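Local coordinates for uncharacterized conserved protein BF1870 (PDB 3EWL) that is of unknown function but carries a thioredoxin-like domain with a CxxC pair at a helix start, consistent with a thiol-disulphide role, at residues A8-V13 / R65-Y70; T30-Y35 / Y114-R119. All coordinates share one frame; numbering follows the deposited sequence.

Interaction 1: residues A8-V13 / R65-Y70; sequences ADFTYV and RVLAIY
Tyr12 lays one face of its ring over a methyl of Leu67: Leu67 CD1 lies 4.0 Å from the centroid of the Tyr12 ring and 16° off the ring normal, a CH-pi contact displaced toward the phenol end, where CZ is the nearest ring atom. With its CG anti to the backbone N (chi1 178°), Leu67 carries both methyls to this ring, CD1 over the face and CD2 to Tyr12 CE2 at 4.1 Å. At the root of the same tyrosine, Ile69 CD1 packs against Tyr12 CB at 3.9 Å, the two side chains crossing at about a right angle. Ile69 also meets Phe10. Phe10 CE1 is 3.8 Å from Ile69 CG1, while Ile69 CD1 sits in the plane of the phenyl ring at its edge. Ile69 CD1 thus touches both aromatic residues, Phe10 at CE1 and Tyr12 at CB. Phe10 and Tyr12 are held in place by backbone bonds to Met22 and Ser20, and Ile90 of strand 90-93 adjoins both Tyr12 and Leu67. The two backbones stay well apart, Tyr12 CA and Ile69 CA being 7.8 Å from each other. Phe10 and Tyr12 therefore meet Leu67 and Ile69 by apolar contact alone, and burial and shape hold these two segments together; polar ties from the N-terminal hairpin to the sheet are made at its edge, where Val13 bonds Trp93.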
ATOM      1  N   ALA A   8      -7.254   3.223   9.573  1.00 20.69           N
ATOM      2  CA  ALA A   8      -6.366   4.012  10.434  1.00 21.23           C
ATOM      3  C   ALA A   8      -5.387   4.913   9.640  1.00 21.26           C
ATOM      4  O   ALA A   8      -4.732   4.484   8.681  1.00 19.60           O
ATOM      5  CB  ALA A   8      -5.594   3.120  11.415  1.00 20.45           C
ATOM      6  N   ASP A   9      -5.312   6.177  10.056  1.00 22.03           N
ATOM      7  CA  ASP A   9      -4.414   7.138   9.459  1.00 22.20           C
ATOM      8  C   ASP A   9      -3.024   7.038  10.092  1.00 22.70           C
ATOM      9  O   ASP A   9      -2.874   6.661  11.274  1.00 23.03           O
ATOM     10  CB  ASP A   9      -5.014   8.542   9.614  1.00 23.41           C
ATOM     11  CG  ASP A   9      -4.489   9.529   8.585  1.00 23.75           C
ATOM     12  OD1 ASP A   9      -3.791   9.086   7.630  1.00 24.18           O
ATOM     13  OD2 ASP A   9      -4.774  10.760   8.737  1.00 21.44           O
ATOM     14  N   PHE A  10      -2.012   7.351   9.299  1.00 21.76           N
ATOM     15  CA  PHE A  10      -0.608   7.371   9.749  1.00 21.79           C
ATOM     16  C   PHE A  10       0.196   8.285   8.833  1.00 20.84           C
ATOM     17  O   PHE A  10      -0.255   8.645   7.735  1.00 20.65           O
ATOM     18  CB  PHE A  10       0.006   5.959   9.681  1.00 20.49           C
ATOM     19  CG  PHE A  10      -0.193   5.292   8.361  1.00 20.85           C
ATOM     20  CD1 PHE A  10       0.783   5.371   7.362  1.00 21.67           C
ATOM     21  CD2 PHE A  10      -1.358   4.575   8.106  1.00 19.44           C
ATOM     22  CE1 PHE A  10       0.586   4.755   6.129  1.00 20.06           C
ATOM     23  CE2 PHE A  10      -1.571   3.962   6.843  1.00 19.33           C
ATOM     24  CZ  PHE A  10      -0.595   4.051   5.877  1.00 19.26           C
ATOM     25  N   THR A  11       1.409   8.617   9.264  1.00 20.59           N
ATOM     26  CA  THR A  11       2.292   9.413   8.431  1.00 20.81           C
ATOM     27  C   THR A  11       3.349   8.519   7.785  1.00 21.01           C
ATOM     28  O   THR A  11       3.571   7.381   8.232  1.00 20.30           O
ATOM     29  CB  THR A  11       2.983  10.508   9.254  1.00 20.98           C
ATOM     30  OG1 THR A  11       3.637   9.898  10.368  1.00 22.07           O
ATOM     31  CG2 THR A  11       1.927  11.521   9.784  1.00 22.49           C
ATOM     32  N   TYR A  12       4.020   9.035   6.759  1.00 20.91           N
ATOM     33  CA  TYR A  12       5.087   8.293   6.099  1.00 21.03           C
ATOM     34  C   TYR A  12       6.005   9.280   5.425  1.00 21.65           C
ATOM     35  O   TYR A  12       5.627  10.442   5.207  1.00 21.59           O
ATOM     36  CB  TYR A  12       4.535   7.283   5.071  1.00 20.16           C
ATOM     37  CG  TYR A  12       3.751   7.922   3.969  1.00 23.73           C
ATOM     38  CD1 TYR A  12       4.371   8.287   2.772  1.00 25.83           C
ATOM     39  CD2 TYR A  12       2.371   8.174   4.108  1.00 23.79           C
ATOM     40  CE1 TYR A  12       3.654   8.915   1.744  1.00 25.46           C
ATOM     41  CE2 TYR A  12       1.634   8.818   3.082  1.00 24.97           C
ATOM     42  CZ  TYR A  12       2.287   9.178   1.914  1.00 27.13           C
ATOM     43  OH  TYR A  12       1.590   9.780   0.915  1.00 26.05           O
ATOM     44  N   VAL A  13       7.207   8.815   5.094  1.00 21.62           N
ATOM     45  CA  VAL A  13       8.131   9.581   4.272  1.00 22.23           C
ATOM     46  C   VAL A  13       8.471   8.774   3.037  1.00 22.51           C
ATOM     47  O   VAL A  13       8.438   7.526   3.055  1.00 21.42           O
ATOM     48  CB  VAL A  13       9.401  10.009   5.047  1.00 22.33           C
ATOM     49  CG1 VAL A  13      10.256   8.789   5.437  1.00 22.86           C
ATOM     50  CG2 VAL A  13      10.187  11.076   4.226  1.00 24.18           C
ATOM     51  N   ARG A  65      -4.722   4.626  -6.407  1.00 23.42           N
ATOM     52  CA  ARG A  65      -3.488   5.029  -5.848  1.00 23.84           C
ATOM     53  C   ARG A  65      -2.892   3.827  -5.116  1.00 23.23           C
ATOM     54  O   ARG A  65      -3.568   3.231  -4.276  1.00 23.84           O
ATOM     55  CB  ARG A  65      -3.859   6.049  -4.790  1.00 25.24           C
ATOM     56  CG  ARG A  65      -3.821   7.406  -5.258  1.00 28.15           C
ATOM     57  CD  ARG A  65      -2.432   7.915  -5.061  1.00 33.22           C
ATOM     58  NE  ARG A  65      -2.418   9.247  -5.627  1.00 36.95           N
ATOM     59  CZ  ARG A  65      -1.503   9.684  -6.465  1.00 33.38           C
ATOM     60  NH1 ARG A  65      -0.456   8.923  -6.790  1.00 32.53           N
ATOM     61  NH2 ARG A  65      -1.640  10.893  -6.933  1.00 30.17           N
ATOM     62  N   VAL A  66      -1.649   3.462  -5.411  1.00 22.90           N
ATOM     63  CA  VAL A  66      -0.976   2.492  -4.567  1.00 20.95           C
ATOM     64  C   VAL A  66      -0.071   3.195  -3.630  1.00 21.51           C
ATOM     65  O   VAL A  66       0.851   3.979  -4.053  1.00 21.30           O
ATOM     66  CB  VAL A  66      -0.195   1.464  -5.312  1.00 21.55           C
ATOM     67  CG1 VAL A  66       0.427   0.466  -4.301  1.00 18.33           C
ATOM     68  CG2 VAL A  66      -1.128   0.730  -6.320  1.00 21.95           C
ATOM     69  N   LEU A  67      -0.335   2.934  -2.347  1.00 19.79           N
ATOM     70  CA  LEU A  67       0.518   3.395  -1.296  1.00 19.83           C
ATOM     71  C   LEU A  67       1.191   2.180  -0.662  1.00 19.12           C
ATOM     72  O   LEU A  67       0.592   1.443   0.123  1.00 19.09           O
ATOM     73  CB  LEU A  67      -0.290   4.206  -0.271  1.00 20.61           C
ATOM     74  CG  LEU A  67       0.476   4.718   0.944  1.00 22.47           C
ATOM     75  CD1 LEU A  67       1.701   5.575   0.535  1.00 23.05           C
ATOM     76  CD2 LEU A  67      -0.463   5.472   1.846  1.00 23.29           C
ATOM     77  N   ALA A  68       2.446   1.979  -1.028  1.00 17.68           N
ATOM     78  CA  ALA A  68       3.261   0.898  -0.528  1.00 16.53           C
ATOM     79  C   ALA A  68       4.007   1.430   0.694  1.00 17.70           C
ATOM     80  O   ALA A  68       4.771   2.441   0.617  1.00 18.19           O
ATOM     81  CB  ALA A  68       4.242   0.429  -1.658  1.00 16.08           C
ATOM     82  N   ILE A  69       3.799   0.751   1.813  1.00 16.74           N
ATOM     83  CA  ILE A  69       4.285   1.183   3.083  1.00 16.93           C
ATOM     84  C   ILE A  69       5.155   0.120   3.761  1.00 17.87           C
ATOM     85  O   ILE A  69       4.710  -1.030   3.966  1.00 19.54           O
ATOM     86  CB  ILE A  69       3.080   1.529   4.034  1.00 16.03           C
ATOM     87  CG1 ILE A  69       2.262   2.696   3.459  1.00 14.26           C
ATOM     88  CG2 ILE A  69       3.573   1.890   5.440  1.00 16.88           C
ATOM     89  CD1 ILE A  69       3.108   4.064   3.319  1.00 14.03           C
ATOM     90  N   TYR A  70       6.373   0.508   4.140  1.00 17.46           N
ATOM     91  CA  TYR A  70       7.238  -0.358   4.974  1.00 16.79           C
ATOM     92  C   TYR A  70       7.040   0.072   6.426  1.00 16.55           C
ATOM     93  O   TYR A  70       7.182   1.237   6.731  1.00 17.61           O
ATOM     94  CB  TYR A  70       8.700  -0.208   4.557  1.00 16.98           C
ATOM     95  CG  TYR A  70       9.680  -0.960   5.450  1.00 16.69           C
ATOM     96  CD1 TYR A  70       9.573  -2.359   5.662  1.00 14.38           C
ATOM     97  CD2 TYR A  70      10.726  -0.278   6.058  1.00 17.41           C
ATOM     98  CE1 TYR A  70      10.483  -3.028   6.497  1.00 16.22           C
ATOM     99  CE2 TYR A  70      11.642  -0.928   6.876  1.00 15.09           C
ATOM    100  CZ  TYR A  70      11.539  -2.290   7.081  1.00 18.83           C
ATOM    101  OH  TYR A  70      12.488  -2.880   7.916  1.00 16.73           O
TER

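Interaction 2: residues T30-Y35 / Y114-R119; sequences TMLFFY and YLLDGR
The central mixed sheet of the thioredoxin-like fold changes direction here: strand 29-34, parallel to strand 64-70 on one side, pairs antiparallel with strand 112-116 on the other. Two hydrogen-bonded pairs, Thr30 with Leu116 and Leu32 with Tyr114, flank the non-hydrogen-bonded pair Met31 with Leu115, where the CA atoms come to 4.6 Å. Leu116 N lies 2.7 Å from Thr30 O, and in return Thr30 N binds Leu116 O. Leu32 N donates to Tyr114 O at 2.8 Å, and the same oxygen also receives a CA-H contact from Met31. Tyr114 N closes the set on Leu32 O.

One face of the sheet carries Thr30, Leu32, Tyr114 and Leu116. Leu116 CD1 touches both residues of the facing strand, 4.0 Å from Thr30 CB and from Leu32 CG, and its side chain crosses that of Leu32 at about a right angle. Leu32 CD1 in turn rests on Tyr114 CB. Tyr105 covers part of this face, meeting the ring of Tyr114 edge-to-face and touching Leu32 and Phe34. Met31, present as selenomethionine, and Leu115 are on the other face, beneath helix 129-137, and both touch Leu132. Met31 runs extended until it bends at chi3 (91°), its end leading away from Leu115 toward Phe45 and Phe49 of helix 40-50, the helix that begins at the putative CxxC pair. Phe34, two residues on from Leu32 and bonded through its backbone to Thr112, also meets Tyr114: Tyr114 CD2 sits at the edge of the Phe34 ring, in its plane, 3.9 Å from Phe34 CE2.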
ATOM      1  N   THR A  30      -7.783   3.626  -2.897  1.00 21.76           N
ATOM      2  CA  THR A  30      -6.427   3.538  -2.394  1.00 21.84           C
ATOM      3  C   THR A  30      -6.136   2.086  -2.044  1.00 21.84           C
ATOM      4  O   THR A  30      -6.857   1.474  -1.246  1.00 22.69           O
ATOM      5  CB  THR A  30      -6.232   4.414  -1.130  1.00 22.19           C
ATOM      6  OG1 THR A  30      -6.580   5.773  -1.454  1.00 24.89           O
ATOM      7  CG2 THR A  30      -4.763   4.387  -0.635  1.00 21.13           C
HETATM    8  N   MSE A  31      -5.099   1.522  -2.654  1.00 20.82           N
HETATM    9  CA  MSE A  31      -4.643   0.213  -2.202  1.00 19.51           C
HETATM   10  C   MSE A  31      -3.465   0.408  -1.265  1.00 18.75           C
HETATM   11  O   MSE A  31      -2.433   0.944  -1.679  1.00 20.12           O
HETATM   12  CB  MSE A  31      -4.250  -0.664  -3.375  1.00 19.21           C
HETATM   13  CG  MSE A  31      -3.813  -2.092  -2.959  1.00 19.03           C
HETATM   14 SE   MSE A  31      -3.312  -3.231  -4.474  1.00 26.14          SE
HETATM   15  CE  MSE A  31      -1.425  -2.851  -4.550  1.00 27.05           C
ATOM     16  N   LEU A  32      -3.576  -0.090  -0.041  1.00 18.31           N
ATOM     17  CA  LEU A  32      -2.418  -0.108   0.837  1.00 19.35           C
ATOM     18  C   LEU A  32      -1.652  -1.411   0.662  1.00 18.80           C
ATOM     19  O   LEU A  32      -2.244  -2.483   0.663  1.00 19.21           O
ATOM     20  CB  LEU A  32      -2.825   0.016   2.306  1.00 18.58           C
ATOM     21  CG  LEU A  32      -3.733   1.154   2.714  1.00 19.76           C
ATOM     22  CD1 LEU A  32      -4.046   0.913   4.198  1.00 13.54           C
ATOM     23  CD2 LEU A  32      -3.135   2.555   2.474  1.00 22.08           C
ATOM     24  N   PHE A  33      -0.341  -1.302   0.510  1.00 18.48           N
ATOM     25  CA  PHE A  33       0.512  -2.454   0.270  1.00 18.95           C
ATOM     26  C   PHE A  33       1.584  -2.498   1.349  1.00 19.24           C
ATOM     27  O   PHE A  33       2.584  -1.766   1.264  1.00 20.29           O
ATOM     28  CB  PHE A  33       1.136  -2.365  -1.148  1.00 17.77           C
ATOM     29  CG  PHE A  33       1.954  -3.594  -1.556  1.00 20.18           C
ATOM     30  CD1 PHE A  33       1.327  -4.747  -2.011  1.00 18.22           C
ATOM     31  CD2 PHE A  33       3.351  -3.576  -1.518  1.00 20.77           C
ATOM     32  CE1 PHE A  33       2.078  -5.875  -2.411  1.00 20.11           C
ATOM     33  CE2 PHE A  33       4.106  -4.691  -1.942  1.00 20.51           C
ATOM     34  CZ  PHE A  33       3.458  -5.853  -2.372  1.00 21.67           C
ATOM     35  N   PHE A  34       1.363  -3.303   2.395  1.00 19.35           N
ATOM     36  CA  PHE A  34       2.344  -3.413   3.453  1.00 18.84           C
ATOM     37  C   PHE A  34       3.363  -4.426   3.072  1.00 19.21           C
ATOM     38  O   PHE A  34       3.030  -5.581   2.839  1.00 19.77           O
ATOM     39  CB  PHE A  34       1.726  -3.688   4.834  1.00 17.32           C
ATOM     40  CG  PHE A  34       0.729  -2.625   5.269  1.00 17.94           C
ATOM     41  CD1 PHE A  34       1.162  -1.387   5.755  1.00 17.74           C
ATOM     42  CD2 PHE A  34      -0.647  -2.831   5.113  1.00 13.97           C
ATOM     43  CE1 PHE A  34       0.225  -0.377   6.133  1.00 17.22           C
ATOM     44  CE2 PHE A  34      -1.582  -1.832   5.483  1.00 17.34           C
ATOM     45  CZ  PHE A  34      -1.129  -0.608   6.013  1.00 16.56           C
ATOM     46  N   TYR A  35       4.620  -4.004   3.010  1.00 19.60           N
ATOM     47  CA  TYR A  35       5.647  -4.873   2.465  1.00 18.99           C
ATOM     48  C   TYR A  35       6.948  -4.846   3.265  1.00 20.05           C
ATOM     49  O   TYR A  35       7.135  -4.026   4.188  1.00 19.10           O
ATOM     50  CB  TYR A  35       5.909  -4.497   0.994  1.00 19.09           C
ATOM     51  CG  TYR A  35       6.723  -3.206   0.814  1.00 18.76           C
ATOM     52  CD1 TYR A  35       8.108  -3.255   0.665  1.00 18.51           C
ATOM     53  CD2 TYR A  35       6.104  -1.939   0.818  1.00 14.90           C
ATOM     54  CE1 TYR A  35       8.872  -2.100   0.516  1.00 17.97           C
ATOM     55  CE2 TYR A  35       6.865  -0.767   0.653  1.00 16.51           C
ATOM     56  CZ  TYR A  35       8.253  -0.868   0.501  1.00 18.02           C
ATOM     57  OH  TYR A  35       9.037   0.249   0.310  1.00 19.84           O
ATOM     58  N   TYR A 114      -4.776  -3.996   1.686  1.00 20.40           N
ATOM     59  CA  TYR A 114      -6.114  -3.478   1.950  1.00 22.14           C
ATOM     60  C   TYR A 114      -6.572  -2.631   0.762  1.00 21.41           C
ATOM     61  O   TYR A 114      -5.789  -1.861   0.197  1.00 21.99           O
ATOM     62  CB  TYR A 114      -6.125  -2.587   3.233  1.00 21.99           C
ATOM     63  CG  TYR A 114      -5.936  -3.301   4.566  1.00 23.51           C
ATOM     64  CD1 TYR A 114      -6.933  -3.243   5.548  1.00 26.61           C
ATOM     65  CD2 TYR A 114      -4.772  -3.995   4.871  1.00 25.48           C
ATOM     66  CE1 TYR A 114      -6.771  -3.853   6.783  1.00 26.30           C
ATOM     67  CE2 TYR A 114      -4.629  -4.639   6.105  1.00 26.50           C
ATOM     68  CZ  TYR A 114      -5.647  -4.559   7.042  1.00 27.05           C
ATOM     69  OH  TYR A 114      -5.561  -5.163   8.278  1.00 32.86           O
ATOM     70  N   LEU A 115      -7.847  -2.735   0.396  1.00 21.67           N
ATOM     71  CA  LEU A 115      -8.428  -1.777  -0.525  1.00 21.22           C
ATOM     72  C   LEU A 115      -9.313  -0.759   0.231  1.00 21.94           C
ATOM     73  O   LEU A 115     -10.168  -1.146   1.032  1.00 21.22           O
ATOM     74  CB  LEU A 115      -9.224  -2.506  -1.595  1.00 21.94           C
ATOM     75  CG  LEU A 115      -9.719  -1.582  -2.716  1.00 21.38           C
ATOM     76  CD1 LEU A 115      -8.585  -0.882  -3.437  1.00 21.15           C
ATOM     77  CD2 LEU A 115     -10.495  -2.443  -3.680  1.00 21.14           C
ATOM     78  N   LEU A 116      -9.097   0.530  -0.008  1.00 21.17           N
ATOM     79  CA  LEU A 116      -9.913   1.549   0.626  1.00 21.65           C
ATOM     80  C   LEU A 116     -10.677   2.251  -0.476  1.00 23.07           C
ATOM     81  O   LEU A 116     -10.180   2.330  -1.610  1.00 20.59           O
ATOM     82  CB  LEU A 116      -9.043   2.629   1.319  1.00 22.17           C
ATOM     83  CG  LEU A 116      -7.824   2.169   2.073  1.00 23.42           C
ATOM     84  CD1 LEU A 116      -7.100   3.354   2.673  1.00 23.87           C
ATOM     85  CD2 LEU A 116      -8.238   1.141   3.155  1.00 23.22           C
ATOM     86  N   ASP A 117     -11.858   2.782  -0.137  1.00 24.47           N
ATOM     87  CA  ASP A 117     -12.671   3.525  -1.079  1.00 25.39           C
ATOM     88  C   ASP A 117     -12.340   5.005  -1.030  1.00 26.38           C
ATOM     89  O   ASP A 117     -11.293   5.402  -0.518  1.00 27.14           O
ATOM     90  CB  ASP A 117     -14.162   3.307  -0.791  1.00 26.61           C
ATOM     91  CG  ASP A 117     -14.685   4.062   0.480  1.00 29.06           C
ATOM     92  OD1 ASP A 117     -13.975   4.835   1.164  1.00 30.25           O
ATOM     93  OD2 ASP A 117     -15.884   3.888   0.764  1.00 32.09           O
ATOM     94  N   GLY A 118     -13.255   5.816  -1.552  1.00 26.96           N
ATOM     95  CA  GLY A 118     -13.069   7.238  -1.672  1.00 28.64           C
ATOM     96  C   GLY A 118     -13.029   7.949  -0.340  1.00 30.43           C
ATOM     97  O   GLY A 118     -12.378   8.984  -0.216  1.00 30.99           O
ATOM     98  N   ARG A 119     -13.727   7.412   0.650  1.00 31.40           N
ATOM     99  CA  ARG A 119     -13.683   8.002   2.002  1.00 32.78           C
ATOM    100  C   ARG A 119     -12.603   7.385   2.908  1.00 31.54           C
ATOM    101  O   ARG A 119     -12.554   7.668   4.101  1.00 30.09           O
ATOM    102  CB  ARG A 119     -15.079   7.957   2.659  1.00 33.14           C
ATOM    103  CG  ARG A 119     -15.886   9.220   2.259  1.00 38.93           C
ATOM    104  CD  ARG A 119     -17.423   9.179   2.514  1.00 44.53           C
ATOM    105  NE  ARG A 119     -18.043  10.338   1.838  1.00 48.73           N
ATOM    106  CZ  ARG A 119     -19.208  10.889   2.163  1.00 48.65           C
ATOM    107  NH1 ARG A 119     -19.913  10.393   3.173  1.00 49.35           N
ATOM    108  NH2 ARG A 119     -19.660  11.940   1.477  1.00 47.76           N
TER

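In the fold
Strands 64-70 and 29-34 are neighbours in the same mixed sheet, so interactions 1 and 2, with centres about 9 Å apart, adjoin across one strand pair. Their seam is direct: Arg65 O lies 2.8 Å from Met31 N, a probable hydrogen bond, and Ile69 N stands equally close to Phe33 O. The segments alternate along the chain, 8-13, 30-35, 65-70 and then 114-119, so the segments joined by each contact enclose one segment of the other. Interaction 2 is pairing within the sheet, whereas interaction 1 lays the N-terminal segment over one face. The example illustrates how a thioredoxin-like domain combines strand pairing with apolar cover on strand 64-70, beside the central strand 29-34, which precedes the helix starting at a possible CxxC.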